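Local coordinates for protein probable zinc protease PqqL (Escherichia coli, PDB 6OFT) that probably cleaves peptides in the periplasm as a zinc-dependent endopeptidase of the M16 family, and is represented here by its first half, at residues A[60-65]-A[128-133]; A[65-70]-A[117-122]; A[133-138]-A[179-184]. One frame throughout, in Å; residues are numbered along the deposited sequence.

Contact 1 (A[60-65]-A[128-133])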
loop_
_atom_site.group_PDB
_atom_site.type_symbol
_atom_site.label_atom_id
_atom_site.label_comp_id
_atom_site.label_asym_id
_atom_site.label_seq_id
_atom_site.Cartn_x
_atom_site.Cartn_y
_atom_site.Cartn_z
ATOM N N MET A 60 -7.016 4.765 21.866
ATOM C CA MET A 60 -6.148 5.935 22.072
ATOM C C MET A 60 -6.964 7.220 22.203
ATOM O O MET A 60 -6.546 8.169 22.871
ATOM C CB MET A 60 -5.095 6.066 20.947
ATOM C CG MET A 60 -4.050 4.948 20.936
ATOM S SD MET A 60 -3.181 4.642 22.497
ATOM C CE MET A 60 -4.006 3.158 23.012
ATOM N N PHE A 61 -8.158 7.216 21.618
ATOM C CA PHE A 61 -9.071 8.354 21.633
ATOM C C PHE A 61 -10.107 8.242 22.749
ATOM O O PHE A 61 -11.038 9.049 22.784
ATOM C CB PHE A 61 -9.752 8.490 20.252
ATOM C CG PHE A 61 -8.750 8.609 19.126
ATOM C CD1 PHE A 61 -8.195 9.842 18.795
ATOM C CD2 PHE A 61 -8.341 7.487 18.414
ATOM C CE1 PHE A 61 -7.264 9.949 17.759
ATOM C CE2 PHE A 61 -7.390 7.594 17.399
ATOM C CZ PHE A 61 -6.862 8.825 17.076
ATOM N N ASN A 62 -9.949 7.276 23.674
ATOM C CA ASN A 62 -10.943 7.097 24.724
ATOM C C ASN A 62 -10.384 7.084 26.161
ATOM O O ASN A 62 -11.064 6.624 27.077
ATOM C CB ASN A 62 -11.801 5.847 24.439
ATOM C CG ASN A 62 -12.684 6.047 23.236
ATOM O OD1 ASN A 62 -13.727 6.712 23.300
ATOM N ND2 ASN A 62 -12.265 5.515 22.102
ATOM N N GLY A 63 -9.205 7.649 26.361
ATOM C CA GLY A 63 -8.643 7.763 27.697
ATOM C C GLY A 63 -7.151 7.588 27.848
ATOM O O GLY A 63 -6.584 6.561 27.472
ATOM N N THR A 64 -6.516 8.592 28.442
ATOM C CA THR A 64 -5.092 8.570 28.797
ATOM C C THR A 64 -5.041 9.043 30.252
ATOM O O THR A 64 -6.074 9.458 30.785
ATOM C CB THR A 64 -4.192 9.426 27.864
ATOM O OG1 THR A 64 -4.348 10.817 28.155
ATOM C CG2 THR A 64 -4.381 9.134 26.361
ATOM N N LYS A 65 -3.857 8.981 30.881
ATOM C CA LYS A 65 -3.615 9.394 32.262
ATOM C C LYS A 65 -4.076 10.843 32.520
ATOM O O LYS A 65 -4.817 11.065 33.472
ATOM C CB LYS A 65 -2.122 9.197 32.612
ATOM C CG LYS A 65 -1.717 9.704 34.001
ATOM C CD LYS A 65 -0.203 9.653 34.249
ATOM C CE LYS A 65 0.585 10.769 33.591
ATOM N NZ LYS A 65 1.046 10.398 32.224
ATOM N N LYS A 128 -12.666 0.326 31.645
ATOM C CA LYS A 128 -13.684 -0.706 31.401
ATOM C C LYS A 128 -14.876 -0.175 30.600
ATOM O O LYS A 128 -15.227 -0.753 29.572
ATOM C CB LYS A 128 -14.174 -1.300 32.736
ATOM C CG LYS A 128 -14.845 -2.656 32.595
ATOM C CD LYS A 128 -16.167 -2.718 33.336
ATOM C CE LYS A 128 -16.741 -4.115 33.348
ATOM N NZ LYS A 128 -17.147 -4.585 31.993
ATOM N N LEU A 129 -15.471 0.942 31.071
ATOM C CA LEU A 129 -16.627 1.577 30.449
ATOM C C LEU A 129 -16.343 2.020 29.019
ATOM O O LEU A 129 -17.197 1.817 28.158
ATOM C CB LEU A 129 -17.162 2.731 31.314
ATOM C CG LEU A 129 -18.027 2.334 32.530
ATOM C CD1 LEU A 129 -18.081 3.465 33.557
ATOM C CD2 LEU A 129 -19.439 1.936 32.117
ATOM N N GLU A 130 -15.128 2.549 28.758
ATOM C CA GLU A 130 -14.687 2.997 27.424
ATOM C C GLU A 130 -14.458 1.845 26.475
ATOM O O GLU A 130 -14.817 1.953 25.298
ATOM C CB GLU A 130 -13.434 3.901 27.499
ATOM C CG GLU A 130 -13.693 5.245 28.163
ATOM C CD GLU A 130 -14.607 6.226 27.451
ATOM O OE1 GLU A 130 -14.881 6.050 26.241
ATOM O OE2 GLU A 130 -15.048 7.187 28.118
ATOM N N VAL A 131 -13.836 0.756 26.968
ATOM C CA VAL A 131 -13.596 -0.475 26.201
ATOM C C VAL A 131 -14.971 -1.031 25.742
ATOM O O VAL A 131 -15.158 -1.257 24.554
ATOM C CB VAL A 131 -12.759 -1.511 27.014
ATOM C CG1 VAL A 131 -12.746 -2.878 26.340
ATOM C CG2 VAL A 131 -11.328 -1.010 27.240
ATOM N N ASP A 132 -15.933 -1.168 26.678
ATOM C CA ASP A 132 -17.297 -1.638 26.413
ATOM C C ASP A 132 -18.001 -0.794 25.355
ATOM O O ASP A 132 -18.669 -1.351 24.478
ATOM C CB ASP A 132 -18.119 -1.700 27.709
ATOM C CG ASP A 132 -17.677 -2.778 28.693
ATOM O OD1 ASP A 132 -16.953 -3.716 28.273
ATOM O OD2 ASP A 132 -18.068 -2.694 29.874
ATOM N N ALA A 133 -17.789 0.538 25.391
ATOM C CA ALA A 133 -18.354 1.455 24.408
ATOM C C ALA A 133 -17.758 1.202 23.034
ATOM O O ALA A 133 -18.506 1.169 22.060
ATOM C CB ALA A 133 -18.122 2.899 24.827
#
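Asn62 and Glu130 make this small contact on their own. Glu130 lays its aliphatic part against the backbone of Asn62. Its CG sits 3.2 Å from Asn62 O, and its CB is 3.6 Å from the same oxygen. The Glu130 chain then bends at its second torsion (chi2 -67°), which carries the carboxylate across the Asn62 amide. The two flat groups are turned only 24° from each other. Asn62 OD1 and Glu130 OE1 come within 3.2 Å, but both are acceptors and no hydrogen bond joins them. This approach is unlikely to be favourable unless a proton or water lies between them.

The amide is held from its other end. Asn62 ND2 bonds to His58 O and, weakly, to Glu134 OE2, which turns OD1 toward Glu130. Next along the loop, Gly63 has phi 143°, where a side chain would collide with the carbonyl of Asn62. A backbone bond to Thr125 also holds Gly63.

On the helix, Val131 turns away from the loop and packs on Phe55 and Met59 of helix 52-59. Lys128 NZ and Asp132 OD2, one turn apart on the same helix, form a salt bridge (3.0 Å).

The contact borders the predicted zinc site. Helix 52-59 carries the inverted HXXEH motif of M16 peptidases, with His54, Glu57 and His58, and helix 128-144 supplies the third predicted ligand, Glu134. Asn62 follows the motif in the chain, bonded to His58 O and weakly to Glu134.

Contact 2 (A[65-70]-A[117-122])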
loop_
_atom_site.group_PDB
_atom_site.type_symbol
_atom_site.label_atom_id
_atom_site.label_comp_id
_atom_site.label_asym_id
_atom_site.label_seq_id
_atom_site.Cartn_x
_atom_site.Cartn_y
_atom_site.Cartn_z
ATOM N N LYS A 65 -3.857 8.981 30.881
ATOM C CA LYS A 65 -3.615 9.394 32.262
ATOM C C LYS A 65 -4.076 10.843 32.520
ATOM O O LYS A 65 -4.817 11.065 33.472
ATOM C CB LYS A 65 -2.122 9.197 32.612
ATOM C CG LYS A 65 -1.717 9.704 34.001
ATOM C CD LYS A 65 -0.203 9.653 34.249
ATOM C CE LYS A 65 0.585 10.769 33.591
ATOM N NZ LYS A 65 1.046 10.398 32.224
ATOM N N THR A 66 -3.661 11.805 31.682
ATOM C CA THR A 66 -4.041 13.220 31.840
ATOM C C THR A 66 -5.427 13.527 31.242
ATOM O O THR A 66 -6.133 14.409 31.741
ATOM C CB THR A 66 -2.940 14.137 31.283
ATOM O OG1 THR A 66 -1.675 13.665 31.744
ATOM C CG2 THR A 66 -3.112 15.613 31.699
ATOM N N TRP A 67 -5.806 12.807 30.173
ATOM C CA TRP A 67 -7.061 13.025 29.461
ATOM C C TRP A 67 -8.003 11.791 29.486
ATOM O O TRP A 67 -8.141 11.104 28.470
ATOM C CB TRP A 67 -6.776 13.523 28.023
ATOM C CG TRP A 67 -5.959 14.785 27.974
ATOM C CD1 TRP A 67 -6.392 16.053 28.231
ATOM C CD2 TRP A 67 -4.552 14.888 27.704
ATOM N NE1 TRP A 67 -5.338 16.938 28.164
ATOM C CE2 TRP A 67 -4.197 16.250 27.848
ATOM C CE3 TRP A 67 -3.543 13.953 27.399
ATOM C CZ2 TRP A 67 -2.886 16.704 27.657
ATOM C CZ3 TRP A 67 -2.249 14.405 27.215
ATOM C CH2 TRP A 67 -1.927 15.763 27.352
ATOM N N PRO A 68 -8.676 11.487 30.625
ATOM C CA PRO A 68 -9.582 10.323 30.641
ATOM C C PRO A 68 -10.843 10.548 29.808
ATOM O O PRO A 68 -11.123 11.679 29.428
ATOM C CB PRO A 68 -9.899 10.142 32.127
ATOM C CG PRO A 68 -9.732 11.514 32.712
ATOM C CD PRO A 68 -8.650 12.170 31.941
ATOM N N GLY A 69 -11.574 9.472 29.523
ATOM C CA GLY A 69 -12.812 9.516 28.747
ATOM C C GLY A 69 -12.685 10.227 27.409
ATOM O O GLY A 69 -11.802 9.910 26.612
ATOM N N ASN A 70 -13.533 11.234 27.193
ATOM C CA ASN A 70 -13.574 12.034 25.970
ATOM C C ASN A 70 -12.643 13.280 25.978
ATOM O O ASN A 70 -12.707 14.096 25.049
ATOM C CB ASN A 70 -15.025 12.455 25.699
ATOM C CG ASN A 70 -15.283 12.818 24.260
ATOM O OD1 ASN A 70 -14.888 12.106 23.336
ATOM N ND2 ASN A 70 -15.942 13.947 24.043
ATOM N N PHE A 117 0.558 13.070 21.981
ATOM C CA PHE A 117 1.351 11.994 21.360
ATOM C C PHE A 117 2.181 11.246 22.405
ATOM O O PHE A 117 2.286 10.020 22.342
ATOM C CB PHE A 117 2.253 12.515 20.224
ATOM C CG PHE A 117 1.605 12.598 18.855
ATOM C CD1 PHE A 117 1.259 11.447 18.160
ATOM C CD2 PHE A 117 1.405 13.827 18.234
ATOM C CE1 PHE A 117 0.705 11.522 16.877
ATOM C CE2 PHE A 117 0.860 13.901 16.948
ATOM C CZ PHE A 117 0.510 12.749 16.280
ATOM N N SER A 118 2.759 11.987 23.372
ATOM C CA SER A 118 3.548 11.416 24.463
ATOM C C SER A 118 2.725 10.401 25.307
ATOM O O SER A 118 3.233 9.335 25.648
ATOM C CB SER A 118 4.095 12.525 25.349
ATOM O OG SER A 118 5.058 12.006 26.242
ATOM N N GLU A 119 1.447 10.712 25.569
ATOM C CA GLU A 119 0.529 9.854 26.311
ATOM C C GLU A 119 -0.030 8.711 25.481
ATOM O O GLU A 119 -0.330 7.664 26.037
ATOM C CB GLU A 119 -0.592 10.668 26.967
ATOM C CG GLU A 119 -0.019 11.699 27.924
ATOM C CD GLU A 119 -0.684 11.741 29.279
ATOM O OE1 GLU A 119 -1.847 11.290 29.401
ATOM O OE2 GLU A 119 -0.030 12.231 30.225
ATOM N N TRP A 120 -0.162 8.878 24.152
ATOM C CA TRP A 120 -0.608 7.752 23.337
ATOM C C TRP A 120 0.508 6.688 23.353
ATOM O O TRP A 120 0.216 5.496 23.315
ATOM C CB TRP A 120 -0.884 8.205 21.896
ATOM C CG TRP A 120 -2.193 8.912 21.696
ATOM C CD1 TRP A 120 -3.286 8.881 22.518
ATOM C CD2 TRP A 120 -2.552 9.731 20.577
ATOM N NE1 TRP A 120 -4.314 9.614 21.966
ATOM C CE2 TRP A 120 -3.897 10.131 20.763
ATOM C CE3 TRP A 120 -1.875 10.144 19.410
ATOM C CZ2 TRP A 120 -4.574 10.932 19.837
ATOM C CZ3 TRP A 120 -2.552 10.934 18.490
ATOM C CH2 TRP A 120 -3.888 11.311 18.703
ATOM N N SER A 121 1.785 7.140 23.436
ATOM C CA SER A 121 2.971 6.287 23.454
ATOM C C SER A 121 3.047 5.284 24.617
ATOM O O SER A 121 3.521 4.170 24.391
ATOM C CB SER A 121 4.240 7.128 23.410
ATOM O OG SER A 121 4.326 7.831 22.181
ATOM N N ASN A 122 2.623 5.675 25.848
ATOM C CA ASN A 122 2.716 4.814 27.044
ATOM C C ASN A 122 1.688 5.094 28.173
ATOM O O ASN A 122 1.790 4.465 29.230
ATOM C CB ASN A 122 4.152 4.893 27.626
ATOM C CG ASN A 122 4.468 6.177 28.370
ATOM O OD1 ASN A 122 3.816 7.222 28.211
ATOM N ND2 ASN A 122 5.473 6.117 29.225
#
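Lys65 and Glu119 are the closest backbone points where the irregular loop 65-70 passes helix 107-122, with CA atoms 7.3 Å apart. Glu119 bridges this gap, and its carboxylate is gripped from several directions. Its OE1 accepts the backbone N-H of Thr66 on the syn lone pair. That bond is 3.0 Å from Thr66 N to Glu119 OE1 and nearly straight, at 173°. Thr64 OG1 also bonds to OE1. The other oxygen, OE2, takes two donors from opposite faces of the carboxylate. Thr66 OG1 reaches Glu119 OE2 at 2.7 Å from one face. Lys65 NZ forms a salt bridge to Glu119 OE2 at 2.9 Å from the other, 58° out of the plane. The lysine chain bends at chi3 (78°) and again at chi4, and this folds its amine back onto the glutamate.

Trp67 adds an apolar wall. Its CZ3 lies 3.6 Å from Glu119 CG. Thr66 CB stands over one face of the indole, toward the rim. Trp67 also packs on Ala115 and Ile116 of helix 107-122 and on Val72 of helix 71-77.

Glu119 is buried, and its neighbours probably favour the charged form. With an alanine here, the loop N-H and hydroxyls would probably lose their shared acceptor, Lys65 its countercharge, and the loop would be likely to shift.

The contact lies away from the annotated site. It fastens the loop that follows the HXXEH helix 52-59 to helix 107-122, within the M16 peptidase domain.

Contact 3 (A[133-138]-A[179-184])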
loop_
_atom_site.group_PDB
_atom_site.type_symbol
_atom_site.label_atom_id
_atom_site.label_comp_id
_atom_site.label_asym_id
_atom_site.label_seq_id
_atom_site.Cartn_x
_atom_site.Cartn_y
_atom_site.Cartn_z
ATOM N N ALA A 133 -17.789 0.538 25.391
ATOM C CA ALA A 133 -18.354 1.455 24.408
ATOM C C ALA A 133 -17.758 1.202 23.034
ATOM O O ALA A 133 -18.506 1.169 22.060
ATOM C CB ALA A 133 -18.122 2.899 24.827
ATOM N N GLU A 134 -16.430 0.952 22.951
ATOM C CA GLU A 134 -15.774 0.706 21.671
ATOM C C GLU A 134 -16.133 -0.640 21.024
ATOM O O GLU A 134 -16.001 -0.757 19.805
ATOM C CB GLU A 134 -14.244 0.882 21.757
ATOM C CG GLU A 134 -13.786 2.324 21.702
ATOM C CD GLU A 134 -14.266 3.174 20.542
ATOM O OE1 GLU A 134 -14.026 2.796 19.372
ATOM O OE2 GLU A 134 -14.868 4.236 20.813
ATOM N N ARG A 135 -16.587 -1.646 21.809
ATOM C CA ARG A 135 -16.987 -2.948 21.236
ATOM C C ARG A 135 -18.118 -2.743 20.211
ATOM O O ARG A 135 -18.002 -3.209 19.077
ATOM C CB ARG A 135 -17.425 -3.944 22.310
ATOM C CG ARG A 135 -16.475 -4.079 23.482
ATOM C CD ARG A 135 -17.052 -5.026 24.512
ATOM N NE ARG A 135 -16.221 -5.109 25.709
ATOM C CZ ARG A 135 -15.126 -5.856 25.819
ATOM N NH1 ARG A 135 -14.704 -6.586 24.793
ATOM N NH2 ARG A 135 -14.435 -5.865 26.952
ATOM N N GLY A 136 -19.140 -1.972 20.596
ATOM C CA GLY A 136 -20.269 -1.624 19.738
ATOM C C GLY A 136 -19.868 -0.860 18.492
ATOM O O GLY A 136 -20.399 -1.126 17.409
ATOM N N VAL A 137 -18.898 0.070 18.638
ATOM C CA VAL A 137 -18.322 0.912 17.577
ATOM C C VAL A 137 -17.682 0.053 16.493
ATOM O O VAL A 137 -18.034 0.186 15.316
ATOM C CB VAL A 137 -17.325 1.969 18.157
ATOM C CG1 VAL A 137 -16.495 2.655 17.063
ATOM C CG2 VAL A 137 -18.053 3.000 18.997
ATOM N N ILE A 138 -16.753 -0.833 16.898
ATOM C CA ILE A 138 -16.012 -1.724 16.001
ATOM C C ILE A 138 -16.960 -2.700 15.289
ATOM O O ILE A 138 -16.822 -2.881 14.078
ATOM C CB ILE A 138 -14.818 -2.404 16.741
ATOM C CG1 ILE A 138 -13.810 -1.315 17.211
ATOM C CG2 ILE A 138 -14.113 -3.461 15.855
ATOM C CD1 ILE A 138 -12.897 -1.706 18.356
ATOM N N ALA A 179 -15.995 -8.610 21.156
ATOM C CA ALA A 179 -17.008 -8.715 22.208
ATOM C C ALA A 179 -16.479 -9.183 23.574
ATOM O O ALA A 179 -17.022 -8.756 24.591
ATOM C CB ALA A 179 -18.132 -9.644 21.752
ATOM N N THR A 180 -15.439 -10.060 23.598
ATOM C CA THR A 180 -14.924 -10.705 24.819
ATOM C C THR A 180 -13.550 -10.244 25.347
ATOM O O THR A 180 -13.264 -10.468 26.529
ATOM C CB THR A 180 -14.873 -12.221 24.616
ATOM O OG1 THR A 180 -13.996 -12.511 23.531
ATOM C CG2 THR A 180 -16.252 -12.839 24.374
ATOM N N VAL A 181 -12.694 -9.653 24.493
ATOM C CA VAL A 181 -11.349 -9.193 24.888
ATOM C C VAL A 181 -11.428 -8.261 26.115
ATOM O O VAL A 181 -12.234 -7.333 26.147
ATOM C CB VAL A 181 -10.533 -8.603 23.696
ATOM C CG1 VAL A 181 -11.075 -7.254 23.230
ATOM C CG2 VAL A 181 -9.043 -8.529 24.013
ATOM N N THR A 182 -10.663 -8.583 27.156
ATOM C CA THR A 182 -10.702 -7.808 28.400
ATOM C C THR A 182 -9.851 -6.550 28.288
ATOM O O THR A 182 -8.868 -6.565 27.538
ATOM C CB THR A 182 -10.252 -8.659 29.619
ATOM O OG1 THR A 182 -8.837 -8.854 29.583
ATOM C CG2 THR A 182 -11.002 -9.993 29.747
ATOM N N PRO A 183 -10.118 -5.499 29.114
ATOM C CA PRO A 183 -9.229 -4.321 29.113
ATOM C C PRO A 183 -7.778 -4.689 29.450
ATOM O O PRO A 183 -6.870 -4.070 28.918
ATOM C CB PRO A 183 -9.847 -3.416 30.179
ATOM C CG PRO A 183 -11.287 -3.816 30.214
ATOM C CD PRO A 183 -11.238 -5.309 30.061
ATOM N N ALA A 184 -7.566 -5.728 30.288
ATOM C CA ALA A 184 -6.231 -6.201 30.670
ATOM C C ALA A 184 -5.520 -6.835 29.471
ATOM O O ALA A 184 -4.323 -6.631 29.312
ATOM C CB ALA A 184 -6.319 -7.186 31.831
#
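Arg135 reaches across from helix 128-144 with its chain extended from CG to NE, and its last torsion (chi4 -81°) turns the guanidinium end-on to Val181 O. NH1 and NH2 both bond to that one oxygen. The distances are 2.9 Å from Arg135 NH1 and 2.8 Å from Arg135 NH2 to Val181 O. Because they share an acceptor, both bonds are bent, at 139° and 147°. Val181 O lies in the guanidinium plane, and NH1 meets it in the carbonyl plane, on a lone pair.

Ala179 O lies over one face of the guanidinium, 3.2 Å from Arg135 NH1. Its angle is too poor for a hydrogen bond. Val181 CG1 packs 4.0 Å from Arg135 NH1.

Two further partners fix the group's rotation: NH1 bonds to Val178 O, and NE forms a salt bridge with Asp132. The backbone oxygens at the end of helix 175-180 probably suit the positive charge.

Val181 and Thr182 form the short link to helix 183-193, with Thr182 as its N-cap. The arginine thus ties a junction of two helices to helix 128-144, where the preceding residue, Glu134, is a predicted zinc ligand.

Overall arrangement
Contacts 1 and 3 share helix 128-144, with centres 10 Å apart. Glu134, within segment 133-138, joins contact 1 to the predicted zinc site; the Arg135 side chain itself is about 10 Å from that of His58. Pro183 also packs on Val131. Contact 2 is nested within the chain loop closed by contact 1, and its centre lies 10 Å from that of contact 1. Lys65 belongs to both, and Thr64 OG1 of contact 1 is 2.8 Å from Glu119 OE1 of contact 2. Contacts 2 and 3 do not touch; their centres are 18 Å apart. Contact 1 joins helix 128-144 to the same loop that contact 2 fastens to helix 107-122.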